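Local atomic coordinates of putative oxidoreductase with NAD(P)-binding Rossmann-fold domain (Clostridium difficile, PDB entry 3UUW), a protein that probably acts as an NAD(P)-dependent dehydrogenase of the Gfo/Idh/MocA family, binding its dinucleotide cofactor in a Rossmann-fold domain. Residues K97-T102 with L118-G123; G123-F128 with K267-I272. All coordinates share one frame; numbering follows the deposited sequence.

How the contacts relate
Contact 1 closes before contact 2 opens along the chain, and Gly123 belongs to both. Their centres lie about 14 Å apart. Contact 1 is local: it joins the loop after strand 92-95 to strand 120-122, an outer strand of the parallel Rossmann sheet. Contact 2 is long-range, setting the continuation of that strand against the start of helix 269-281, which follows the strands of the mixed sheet in sequence. The two meet through Met121, whose CE lies 3.4 Å from Ile272 CG1, and through Lys97 and Phe124, which also pack together. The chain leaving the Rossmann sheet is thus tied first to its own crossover and then to a helix from late in the sequence.

Contact 1: K97-T102 with L118-G123; sequences KPLAST and LNLMVG
Lys97 and Val122 mark the closest backbone approach, with CA atoms 5.6 Å apart; beyond Leu99 the loop 97-102 turns away from the segment 118-123. No direct hydrogen bond joins the two backbones here. A water spans the gap instead, accepting from Lys97 N at 3.0 Å and donating to Gly123 O at 2.7 Å. The peptide bond before Pro98 is cis, a kink that proline tolerates better than other residues.

Val122 turns its branched side chain into the angle between the segments, so that a small residue serves two neighbours. Its CG1, anti to the backbone N (chi1 174°), lies 3.6 Å from Lys97 CB, while CG2 meets Leu99 CB at 3.7 Å. Leu99 and Leu120 then reach toward each other tip to tip, Leu99 CD1 sitting 3.8 Å from Leu120 CD2 and nearly as close to Leu120 CD1. Both are buried, as suits their forked hydrocarbon ends. Lys97 offers its aliphatic root to this contact; bent at chi2 (70°) and chi3 (-105°), the chain leads away, and NZ forms a salt bridge with Asp166.

The Lys-Pro pair is consistent with that of the Glu-Lys-Pro-type motif of the Gfo/Idh/MocA family, which in relatives lies near the nicotinamide site. Strands 92-95 and 120-122 are parallel neighbours linked through helix 103-116, a classic beta-alpha-beta crossover of the Rossmann fold. Ile110 and Leu109 of that helix pack on Leu99 and Leu120 respectively, and helix 160-179 touches Lys97 and Pro98.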
loop_
_atom_site.group_PDB
_atom_site.type_symbol
_atom_site.label_atom_id
_atom_site.label_comp_id
_atom_site.label_asym_id
_atom_site.label_seq_id
_atom_site.Cartn_x
_atom_site.Cartn_y
_atom_site.Cartn_z
ATOM N N LYS A 97 -12.785 -20.241 23.201
ATOM C CA LYS A 97 -14.058 -19.568 23.364
ATOM C C LYS A 97 -15.150 -20.309 22.605
ATOM O O LYS A 97 -14.854 -21.033 21.645
ATOM C CB LYS A 97 -13.967 -18.088 22.932
ATOM C CG LYS A 97 -13.324 -17.738 21.565
ATOM C CD LYS A 97 -14.151 -18.162 20.355
ATOM C CE LYS A 97 -13.571 -19.380 19.691
ATOM N NZ LYS A 97 -14.449 -19.919 18.629
ATOM N N PRO A 98 -16.399 -20.218 23.074
ATOM C CA PRO A 98 -16.830 -19.597 24.328
ATOM C C PRO A 98 -16.645 -20.608 25.469
ATOM O O PRO A 98 -16.453 -21.808 25.220
ATOM C CB PRO A 98 -18.305 -19.340 24.071
ATOM C CG PRO A 98 -18.718 -20.489 23.261
ATOM C CD PRO A 98 -17.545 -20.792 22.351
ATOM N N LEU A 99 -16.710 -20.144 26.702
ATOM C CA LEU A 99 -16.511 -21.010 27.871
ATOM C C LEU A 99 -17.438 -22.232 27.801
ATOM O O LEU A 99 -16.979 -23.378 27.807
ATOM C CB LEU A 99 -16.779 -20.212 29.136
ATOM C CG LEU A 99 -16.661 -20.936 30.475
ATOM C CD1 LEU A 99 -15.383 -21.781 30.536
ATOM C CD2 LEU A 99 -16.691 -19.935 31.636
ATOM N N ALA A 100 -18.737 -21.983 27.712
ATOM C CA ALA A 100 -19.710 -23.054 27.584
ATOM C C ALA A 100 -20.835 -22.660 26.615
ATOM O O ALA A 100 -20.899 -21.524 26.148
ATOM C CB ALA A 100 -20.254 -23.430 28.970
ATOM N N SER A 101 -21.716 -23.602 26.289
ATOM C CA SER A 101 -22.797 -23.308 25.357
ATOM C C SER A 101 -23.673 -22.123 25.790
ATOM O O SER A 101 -24.204 -21.373 24.946
ATOM C CB SER A 101 -23.657 -24.559 25.169
ATOM O OG SER A 101 -22.870 -25.617 24.646
ATOM N N THR A 102 -23.878 -21.980 27.093
ATOM C CA THR A 102 -24.658 -20.875 27.636
ATOM C C THR A 102 -23.858 -20.123 28.698
ATOM O O THR A 102 -22.955 -20.665 29.295
ATOM C CB THR A 102 -25.987 -21.354 28.295
ATOM O OG1 THR A 102 -25.720 -22.001 29.548
ATOM C CG2 THR A 102 -26.779 -22.298 27.373
ATOM N N LEU A 118 -8.645 -22.786 41.300
ATOM C CA LEU A 118 -8.093 -23.113 39.993
ATOM C C LEU A 118 -8.405 -22.014 38.982
ATOM O O LEU A 118 -9.418 -21.319 39.095
ATOM C CB LEU A 118 -8.699 -24.419 39.492
ATOM C CG LEU A 118 -8.400 -25.646 40.339
ATOM C CD1 LEU A 118 -9.269 -26.820 39.863
ATOM C CD2 LEU A 118 -6.911 -26.009 40.298
ATOM N N ASN A 119 -7.519 -21.849 38.007
ATOM C CA ASN A 119 -7.720 -20.890 36.943
ATOM C C ASN A 119 -8.482 -21.548 35.808
ATOM O O ASN A 119 -8.138 -22.666 35.369
ATOM C CB ASN A 119 -6.383 -20.374 36.402
ATOM C CG ASN A 119 -5.647 -19.508 37.399
ATOM O OD1 ASN A 119 -6.275 -18.817 38.214
ATOM N ND2 ASN A 119 -4.307 -19.529 37.338
ATOM N N LEU A 120 -9.552 -20.887 35.403
ATOM C CA LEU A 120 -10.360 -21.293 34.247
ATOM C C LEU A 120 -10.262 -20.107 33.316
ATOM O O LEU A 120 -10.809 -19.045 33.622
ATOM C CB LEU A 120 -11.815 -21.553 34.673
ATOM C CG LEU A 120 -12.822 -21.870 33.564
ATOM C CD1 LEU A 120 -12.398 -23.071 32.756
ATOM C CD2 LEU A 120 -14.236 -22.070 34.187
ATOM N N MET A 121 -9.501 -20.264 32.229
ATOM C CA MET A 121 -9.236 -19.175 31.288
ATOM C C MET A 121 -9.810 -19.489 29.913
ATOM O O MET A 121 -9.647 -20.610 29.409
ATOM C CB MET A 121 -7.736 -18.985 31.140
ATOM C CG MET A 121 -7.319 -17.750 30.383
ATOM S SD MET A 121 -5.513 -17.698 30.272
ATOM C CE MET A 121 -5.306 -16.066 29.526
ATOM N N VAL A 122 -10.434 -18.485 29.290
ATOM C CA VAL A 122 -10.974 -18.603 27.939
ATOM C C VAL A 122 -10.004 -17.946 26.966
ATOM O O VAL A 122 -9.454 -16.860 27.224
ATOM C CB VAL A 122 -12.384 -17.990 27.830
ATOM C CG1 VAL A 122 -12.864 -17.987 26.394
ATOM C CG2 VAL A 122 -13.363 -18.778 28.768
ATOM N N GLY A 123 -9.809 -18.620 25.828
ATOM C CA GLY A 123 -8.801 -18.247 24.850
ATOM C C GLY A 123 -9.117 -17.095 23.933
ATOM O O GLY A 123 -9.237 -17.263 22.681
HETATM O O HOH W 1 -10.401 -19.469 21.561
#

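Contact 2: G123-F128 with K267-I272; sequences GFNRRF and KGFEDI
Phe128 lays its ring against the first turn of helix 269-281, where Ile272 covers one face: Ile272 CA stands 4.0 Å from the ring centroid in a CH-pi contact, and Ile272 CG1 comes within 3.6 Å of Phe128 CD1. Isoleucine suits the place because its long branch runs on past the ring, carrying CD1 to 3.7 Å from Phe124 N. Helix 269-281 thereby packs against the short 3-10 turn 125-128, which leads from the last strand of the Rossmann sheet to helix 130-138. Met121 of that strand touches both Phe128 and Ile272.

Asn125 works through its flat amide. With CG between the backbone N and the carbonyl carbon (chi1 58°), the amide lies over one face of Phe269, the planes 13° apart and Asn125 CG 3.4 Å from Phe269 CZ. Its ND2 donates to Lys267 O at 2.9 Å along a nearly straight bond (166°), approaching from above the carbonyl plane. Gly268 follows one helix and occupies the N-cap position of helix 269-281; its positive phi suits glycine, and without a side chain it lets the backbones close in, Gly268 CA lying 3.6 Å from Asn125 O as a CA-H...O contact. A water donates to both Phe128 O and Asp271 OD2, while Lys267 NZ turns outward to Ala259 O of the second subunit.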
loop_
_atom_site.group_PDB
_atom_site.type_symbol
_atom_site.label_atom_id
_atom_site.label_comp_id
_atom_site.label_asym_id
_atom_site.label_seq_id
_atom_site.Cartn_x
_atom_site.Cartn_y
_atom_site.Cartn_z
ATOM N N GLY A 123 -9.809 -18.620 25.828
ATOM C CA GLY A 123 -8.801 -18.247 24.850
ATOM C C GLY A 123 -9.117 -17.095 23.933
ATOM O O GLY A 123 -9.237 -17.263 22.681
ATOM N N PHE A 124 -9.243 -15.911 24.515
ATOM C CA PHE A 124 -9.444 -14.706 23.707
ATOM C C PHE A 124 -8.071 -14.210 23.294
ATOM O O PHE A 124 -7.529 -13.255 23.857
ATOM C CB PHE A 124 -10.273 -13.648 24.459
ATOM C CG PHE A 124 -11.718 -14.025 24.619
ATOM C CD1 PHE A 124 -12.547 -14.130 23.503
ATOM C CD2 PHE A 124 -12.264 -14.243 25.868
ATOM C CE1 PHE A 124 -13.845 -14.486 23.644
ATOM C CE2 PHE A 124 -13.577 -14.593 25.997
ATOM C CZ PHE A 124 -14.367 -14.705 24.886
ATOM N N ASN A 125 -7.499 -14.879 22.289
ATOM C CA ASN A 125 -6.134 -14.585 21.862
ATOM C C ASN A 125 -5.877 -13.138 21.450
ATOM O O ASN A 125 -4.762 -12.631 21.613
ATOM C CB ASN A 125 -5.683 -15.541 20.750
ATOM C CG ASN A 125 -6.591 -15.489 19.564
ATOM O OD1 ASN A 125 -7.738 -15.940 19.647
ATOM N ND2 ASN A 125 -6.120 -14.887 18.464
ATOM N N ARG A 126 -6.901 -12.462 20.931
ATOM C CA ARG A 126 -6.728 -11.096 20.457
ATOM C C ARG A 126 -6.290 -10.135 21.572
ATOM O O ARG A 126 -5.599 -9.165 21.300
ATOM C CB ARG A 126 -7.982 -10.636 19.711
ATOM C CG ARG A 126 -8.130 -11.299 18.392
ATOM C CD ARG A 126 -9.532 -11.216 17.869
ATOM N NE ARG A 126 -9.588 -11.788 16.539
ATOM C CZ ARG A 126 -9.500 -13.081 16.276
ATOM N NH1 ARG A 126 -9.409 -13.979 17.253
ATOM N NH2 ARG A 126 -9.523 -13.491 15.006
ATOM N N ARG A 127 -6.650 -10.429 22.828
ATOM C CA ARG A 127 -6.192 -9.617 23.961
ATOM C C ARG A 127 -4.671 -9.686 24.164
ATOM O O ARG A 127 -4.088 -8.874 24.904
ATOM C CB ARG A 127 -6.904 -10.023 25.238
ATOM C CG ARG A 127 -8.402 -9.919 25.203
ATOM C CD ARG A 127 -8.914 -9.937 26.626
ATOM N NE ARG A 127 -10.348 -10.149 26.745
ATOM C CZ ARG A 127 -11.024 -10.038 27.888
ATOM N NH1 ARG A 127 -10.422 -9.623 28.997
ATOM N NH2 ARG A 127 -12.326 -10.291 27.916
ATOM N N PHE A 128 -4.032 -10.666 23.517
ATOM C CA PHE A 128 -2.592 -10.868 23.587
ATOM C C PHE A 128 -1.895 -10.667 22.242
ATOM O O PHE A 128 -0.684 -10.897 22.115
ATOM C CB PHE A 128 -2.281 -12.271 24.138
ATOM C CG PHE A 128 -2.596 -12.422 25.588
ATOM C CD1 PHE A 128 -3.896 -12.615 26.005
ATOM C CD2 PHE A 128 -1.604 -12.326 26.543
ATOM C CE1 PHE A 128 -4.197 -12.734 27.332
ATOM C CE2 PHE A 128 -1.905 -12.446 27.878
ATOM C CZ PHE A 128 -3.204 -12.648 28.266
ATOM N N LYS A 267 -0.682 -13.640 16.235
ATOM C CA LYS A 267 -2.114 -13.657 16.531
ATOM C C LYS A 267 -2.418 -13.640 18.016
ATOM O O LYS A 267 -3.570 -13.447 18.400
ATOM C CB LYS A 267 -2.762 -14.860 15.889
ATOM C CG LYS A 267 -2.666 -14.883 14.357
ATOM C CD LYS A 267 -3.125 -16.221 13.848
ATOM C CE LYS A 267 -2.808 -16.487 12.384
ATOM N NZ LYS A 267 -3.324 -15.409 11.471
ATOM N N GLY A 268 -1.400 -13.797 18.863
ATOM C CA GLY A 268 -1.616 -13.769 20.308
ATOM C C GLY A 268 -1.695 -15.143 20.972
ATOM O O GLY A 268 -1.747 -15.241 22.192
ATOM N N PHE A 269 -1.709 -16.209 20.178
ATOM C CA PHE A 269 -1.801 -17.559 20.741
ATOM C C PHE A 269 -0.570 -17.911 21.573
ATOM O O PHE A 269 -0.677 -18.592 22.588
ATOM C CB PHE A 269 -2.007 -18.604 19.653
ATOM C CG PHE A 269 -3.352 -18.545 19.016
ATOM C CD1 PHE A 269 -4.472 -19.008 19.710
ATOM C CD2 PHE A 269 -3.531 -17.995 17.760
ATOM C CE1 PHE A 269 -5.718 -18.963 19.145
ATOM C CE2 PHE A 269 -4.784 -17.928 17.177
ATOM C CZ PHE A 269 -5.896 -18.407 17.864
ATOM N N GLU A 270 0.609 -17.485 21.124
ATOM C CA GLU A 270 1.818 -17.776 21.854
ATOM C C GLU A 270 1.820 -17.110 23.230
ATOM O O GLU A 270 2.058 -17.767 24.258
ATOM C CB GLU A 270 3.070 -17.397 21.013
ATOM C CG GLU A 270 4.357 -17.672 21.712
ATOM C CD GLU A 270 5.574 -17.612 20.797
ATOM O OE1 GLU A 270 6.667 -17.340 21.304
ATOM O OE2 GLU A 270 5.442 -17.875 19.594
ATOM N N ASP A 271 1.487 -15.836 23.275
ATOM C CA ASP A 271 1.550 -15.127 24.538
ATOM C C ASP A 271 0.425 -15.535 25.489
ATOM O O ASP A 271 0.656 -15.638 26.700
ATOM C CB ASP A 271 1.611 -13.641 24.307
ATOM C CG ASP A 271 2.943 -13.222 23.676
ATOM O OD1 ASP A 271 3.987 -13.859 23.995
ATOM O OD2 ASP A 271 2.941 -12.293 22.858
ATOM N N ILE A 272 -0.760 -15.812 24.951
ATOM C CA ILE A 272 -1.869 -16.188 25.831
ATOM C C ILE A 272 -1.588 -17.552 26.469
ATOM O O ILE A 272 -1.861 -17.760 27.651
ATOM C CB ILE A 272 -3.253 -16.160 25.141
ATOM C CG1 ILE A 272 -4.354 -16.141 26.211
ATOM C CG2 ILE A 272 -3.456 -17.337 24.127
ATOM C CD1 ILE A 272 -5.748 -15.934 25.639
HETATM O O HOH W 2 1.406 -10.161 23.503
#